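Local coordinates for phenylacetaldehyde dehydrogenase (Burkholderia cenocepacia, PDB 4O5H), which probably catalyses the NAD+-dependent oxidation of phenylacetaldehyde to phenylacetate, as a member of the aldehyde dehydrogenase family, at residues Leu298-Phe310 with Val333-Lys345. Numbering follows the deposited sequence.
Sequences LDKAAQGVANAIF and VIERVAKIAASLK
Ala302 of helix 298-310 enters helix 330-343 as a knob into a hole, its methyl seated among Val333, Arg336, Val337 and Ile340. The two helices lie side by side on one face of the mixed sheet that includes strands 288-292, 320-326 and 419-425, in the aldehyde dehydrogenase fold, and helix 298-310 links the neighbouring parallel strands 288-292 and 320-326 in a right-handed beta-alpha-beta crossover. The axes of helices 298-310 and 333-343 cross at -51° and approach to 8.5 Å, a spacing that the small residues Ala302 and Ala306 permit. The packing is tightest around the knob, where Ala302 CB lies 3.4 Å from Arg336 CB. One turn on, Ala306 CB meets the CG2 branch of Ile340 at 3.6 Å, while Ile340 CD1 reaches back toward Ala302 O and the amide oxygen of Gln303. On the sheet side, Val337 CG2 touches Val305 CG1 at 3.8 Å, and both valines also rest on Leu420 of strand 419-425. Phe310 extends this apolar seam: its CE2 contacts Ala341 CB, its CD2 approaches Leu344 CD1 at 3.8 Å, and Ile309 CG2 lies over the centre of one ring face. The solvent side is polar and more sparsely packed. There Gln303 NE2 hydrogen-bonds to Asn307 OD1 within its own helix, and Arg336 reaches across the helix gap, its chain extended from CG to NE. Leu298 CB covers one guanidinium face, and Arg336 NH1 hydrogen-bonds back to Gly332 O, which helps fix the group's rotation; Glu335 adds a long, purely electrostatic contact. The salt bridge to exposed Asp299 closes this edge: Arg336 NE donates to Asp299 OD1 at 2.7 Å, with the oxygen in the guanidinium plane but the donor 47° above the carboxylate plane.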
loop_
_atom_site.group_PDB
_atom_site.type_symbol
_atom_site.label_atom_id
_atom_site.label_comp_id
_atom_site.label_asym_id
_atom_site.label_seq_id
_atom_site.Cartn_x
_atom_site.Cartn_y
_atom_site.Cartn_z
ATOM N N LEU A 298 27.573 24.356 -19.432
ATOM C CA LEU A 298 27.576 24.966 -18.100
ATOM C C LEU A 298 26.375 25.870 -17.829
ATOM O O LEU A 298 25.829 25.879 -16.713
ATOM C CB LEU A 298 28.849 25.776 -17.888
ATOM C CG LEU A 298 30.196 25.040 -17.960
ATOM C CD1 LEU A 298 31.318 26.010 -17.633
ATOM C CD2 LEU A 298 30.251 23.868 -17.016
ATOM N N ASP A 299 25.939 26.617 -18.835
ATOM C CA ASP A 299 24.785 27.494 -18.650
ATOM C C ASP A 299 23.483 26.712 -18.529
ATOM O O ASP A 299 22.643 27.050 -17.709
ATOM C CB ASP A 299 24.682 28.507 -19.769
ATOM C CG ASP A 299 25.805 29.535 -19.719
ATOM O OD1 ASP A 299 26.175 30.004 -18.628
ATOM O OD2 ASP A 299 26.311 29.883 -20.780
ATOM N N LYS A 300 23.296 25.707 -19.370
ATOM C CA LYS A 300 22.126 24.832 -19.276
ATOM C C LYS A 300 22.061 24.150 -17.924
ATOM O O LYS A 300 20.964 24.016 -17.315
ATOM C CB LYS A 300 22.162 23.730 -20.355
ATOM C CG LYS A 300 21.177 22.544 -20.118
ATOM C CD LYS A 300 19.942 22.440 -21.018
ATOM C CE LYS A 300 19.401 21.010 -21.144
ATOM N NZ LYS A 300 20.254 20.060 -21.909
ATOM N N ALA A 301 23.198 23.668 -17.462
ATOM C CA ALA A 301 23.233 22.958 -16.181
ATOM C C ALA A 301 22.918 23.910 -15.046
ATOM O O ALA A 301 22.122 23.573 -14.150
ATOM C CB ALA A 301 24.578 22.290 -15.965
ATOM N N ALA A 302 23.468 25.113 -15.093
ATOM C CA ALA A 302 23.243 26.060 -14.019
ATOM C C ALA A 302 21.773 26.482 -13.985
ATOM O O ALA A 302 21.190 26.613 -12.922
ATOM C CB ALA A 302 24.128 27.284 -14.166
ATOM N N GLN A 303 21.186 26.705 -15.147
ATOM C CA GLN A 303 19.785 27.092 -15.198
ATOM C C GLN A 303 18.932 25.936 -14.664
ATOM O O GLN A 303 17.972 26.158 -13.965
ATOM C CB GLN A 303 19.396 27.473 -16.628
ATOM C CG GLN A 303 18.042 28.124 -16.746
ATOM C CD GLN A 303 18.018 29.491 -16.085
ATOM O OE1 GLN A 303 18.814 30.364 -16.422
ATOM N NE2 GLN A 303 17.164 29.656 -15.098
ATOM N N GLY A 304 19.317 24.709 -14.989
ATOM C CA GLY A 304 18.643 23.513 -14.515
ATOM C C GLY A 304 18.710 23.312 -13.016
ATOM O O GLY A 304 17.690 23.033 -12.385
ATOM N N VAL A 305 19.868 23.527 -12.443
ATOM C CA VAL A 305 20.074 23.449 -10.997
ATOM C C VAL A 305 19.276 24.543 -10.286
ATOM O O VAL A 305 18.566 24.263 -9.320
ATOM C CB VAL A 305 21.578 23.593 -10.645
ATOM C CG1 VAL A 305 21.797 23.831 -9.149
ATOM C CG2 VAL A 305 22.361 22.367 -11.099
ATOM N N ALA A 306 19.358 25.787 -10.787
ATOM C CA ALA A 306 18.583 26.882 -10.192
ATOM C C ALA A 306 17.058 26.612 -10.226
ATOM O O ALA A 306 16.355 26.777 -9.226
ATOM C CB ALA A 306 18.920 28.200 -10.879
ATOM N N ASN A 307 16.554 26.196 -11.384
ATOM C CA ASN A 307 15.143 25.893 -11.510
ATOM C C ASN A 307 14.695 24.745 -10.610
ATOM O O ASN A 307 13.588 24.802 -10.015
ATOM C CB ASN A 307 14.781 25.588 -12.968
ATOM C CG ASN A 307 14.923 26.811 -13.880
ATOM O OD1 ASN A 307 15.156 27.965 -13.418
ATOM N ND2 ASN A 307 14.778 26.584 -15.203
ATOM N N ALA A 308 15.527 23.724 -10.502
ATOM C CA ALA A 308 15.214 22.553 -9.720
ATOM C C ALA A 308 14.954 22.874 -8.237
ATOM O O ALA A 308 14.110 22.223 -7.589
ATOM C CB ALA A 308 16.307 21.527 -9.831
ATOM N N ILE A 309 15.624 23.897 -7.718
ATOM C CA ILE A 309 15.428 24.304 -6.327
ATOM C C ILE A 309 14.450 25.465 -6.175
ATOM O O ILE A 309 13.692 25.474 -5.266
ATOM C CB ILE A 309 16.766 24.547 -5.597
ATOM C CG1 ILE A 309 16.546 24.898 -4.110
ATOM C CG2 ILE A 309 17.599 25.628 -6.260
ATOM C CD1 ILE A 309 15.671 23.920 -3.340
ATOM N N PHE A 310 14.482 26.458 -7.042
ATOM C CA PHE A 310 13.759 27.680 -6.750
ATOM C C PHE A 310 12.330 27.666 -7.271
ATOM O O PHE A 310 11.553 28.548 -6.928
ATOM C CB PHE A 310 14.535 28.906 -7.268
ATOM C CG PHE A 310 15.910 29.073 -6.652
ATOM C CD1 PHE A 310 16.088 28.961 -5.280
ATOM C CD2 PHE A 310 17.013 29.339 -7.436
ATOM C CE1 PHE A 310 17.339 29.093 -4.706
ATOM C CE2 PHE A 310 18.268 29.458 -6.874
ATOM C CZ PHE A 310 18.427 29.334 -5.505
ATOM N N VAL A 333 29.623 26.031 -12.640
ATOM C CA VAL A 333 28.183 25.855 -12.455
ATOM C C VAL A 333 27.661 26.677 -11.251
ATOM O O VAL A 333 26.706 27.438 -11.374
ATOM C CB VAL A 333 27.812 24.382 -12.330
ATOM C CG1 VAL A 333 26.337 24.222 -11.994
ATOM C CG2 VAL A 333 28.100 23.652 -13.634
ATOM N N ILE A 334 28.323 26.570 -10.112
ATOM C CA ILE A 334 27.875 27.242 -8.923
ATOM C C ILE A 334 27.951 28.776 -9.042
ATOM O O ILE A 334 27.050 29.508 -8.577
ATOM C CB ILE A 334 28.608 26.693 -7.666
ATOM C CG1 ILE A 334 27.686 26.647 -6.488
ATOM C CG2 ILE A 334 29.795 27.565 -7.296
ATOM C CD1 ILE A 334 26.567 25.633 -6.671
ATOM N N GLU A 335 29.003 29.274 -9.669
ATOM C CA GLU A 335 29.112 30.698 -9.918
ATOM C C GLU A 335 27.882 31.157 -10.693
ATOM O O GLU A 335 27.231 32.124 -10.312
ATOM C CB GLU A 335 30.385 30.958 -10.655
ATOM C CG GLU A 335 30.639 32.381 -11.131
ATOM C CD GLU A 335 31.545 32.431 -12.372
ATOM O OE1 GLU A 335 31.114 32.171 -13.536
ATOM O OE2 GLU A 335 32.724 32.734 -12.173
ATOM N N ARG A 336 27.531 30.415 -11.728
ATOM C CA ARG A 336 26.359 30.747 -12.529
ATOM C C ARG A 336 25.046 30.631 -11.746
ATOM O O ARG A 336 24.169 31.477 -11.896
ATOM C CB ARG A 336 26.286 29.886 -13.781
ATOM C CG ARG A 336 27.345 30.215 -14.823
ATOM C CD ARG A 336 27.427 29.075 -15.830
ATOM N NE ARG A 336 28.245 29.408 -16.981
ATOM C CZ ARG A 336 29.571 29.397 -16.981
ATOM N NH1 ARG A 336 30.261 29.072 -15.883
ATOM N NH2 ARG A 336 30.228 29.719 -18.085
ATOM N N VAL A 337 24.911 29.581 -10.938
ATOM C CA VAL A 337 23.679 29.393 -10.118
ATOM C C VAL A 337 23.479 30.534 -9.109
ATOM O O VAL A 337 22.391 31.049 -8.950
ATOM C CB VAL A 337 23.730 28.042 -9.379
ATOM C CG1 VAL A 337 22.648 27.956 -8.337
ATOM C CG2 VAL A 337 23.648 26.875 -10.372
ATOM N N ALA A 338 24.549 30.962 -8.454
ATOM C CA ALA A 338 24.472 32.112 -7.544
ATOM C C ALA A 338 24.031 33.394 -8.259
ATOM O O ALA A 338 23.251 34.185 -7.702
ATOM C CB ALA A 338 25.809 32.332 -6.885
ATOM N N LYS A 339 24.559 33.641 -9.465
ATOM C CA LYS A 339 24.162 34.834 -10.243
ATOM C C LYS A 339 22.668 34.750 -10.558
ATOM O O LYS A 339 21.960 35.736 -10.446
ATOM C CB LYS A 339 24.989 35.000 -11.533
ATOM N N ILE A 340 22.191 33.560 -10.942
ATOM C CA ILE A 340 20.772 33.362 -11.237
ATOM C C ILE A 340 19.940 33.640 -9.981
ATOM O O ILE A 340 18.974 34.385 -10.029
ATOM C CB ILE A 340 20.484 31.948 -11.797
ATOM C CG1 ILE A 340 21.087 31.825 -13.198
ATOM C CG2 ILE A 340 18.974 31.663 -11.856
ATOM C CD1 ILE A 340 21.333 30.401 -13.680
ATOM N N ALA A 341 20.334 33.047 -8.859
ATOM C CA ALA A 341 19.628 33.241 -7.618
ATOM C C ALA A 341 19.466 34.720 -7.238
ATOM O O ALA A 341 18.373 35.172 -6.864
ATOM C CB ALA A 341 20.345 32.497 -6.505
ATOM N N ALA A 342 20.568 35.459 -7.308
ATOM C CA ALA A 342 20.583 36.877 -6.928
ATOM C C ALA A 342 19.806 37.712 -7.916
ATOM O O ALA A 342 19.324 38.779 -7.557
ATOM C CB ALA A 342 22.013 37.407 -6.823
ATOM N N SER A 343 19.643 37.229 -9.141
ATOM C CA SER A 343 18.872 37.980 -10.137
ATOM C C SER A 343 17.341 37.768 -10.048
ATOM O O SER A 343 16.594 38.482 -10.705
ATOM C CB SER A 343 19.349 37.622 -11.542
ATOM O OG SER A 343 18.808 36.332 -11.930
ATOM N N LEU A 344 16.868 36.771 -9.321
ATOM C CA LEU A 344 15.431 36.462 -9.351
ATOM C C LEU A 344 14.623 37.579 -8.700
ATOM O O LEU A 344 14.958 38.036 -7.601
ATOM C CB LEU A 344 15.126 35.138 -8.661
ATOM C CG LEU A 344 15.731 33.892 -9.292
ATOM C CD1 LEU A 344 15.545 32.689 -8.389
ATOM C CD2 LEU A 344 15.112 33.643 -10.649
ATOM N N LYS A 345 13.559 38.003 -9.384
ATOM C CA LYS A 345 12.703 39.072 -8.881
ATOM C C LYS A 345 11.757 38.573 -7.770
ATOM O O LYS A 345 10.930 37.680 -8.012
ATOM C CB LYS A 345 11.900 39.664 -10.033
ATOM C CG LYS A 345 11.027 40.845 -9.648
ATOM C CD LYS A 345 11.832 42.088 -9.375
ATOM C CE LYS A 345 10.929 43.312 -9.194
ATOM N NZ LYS A 345 10.184 43.196 -7.912
#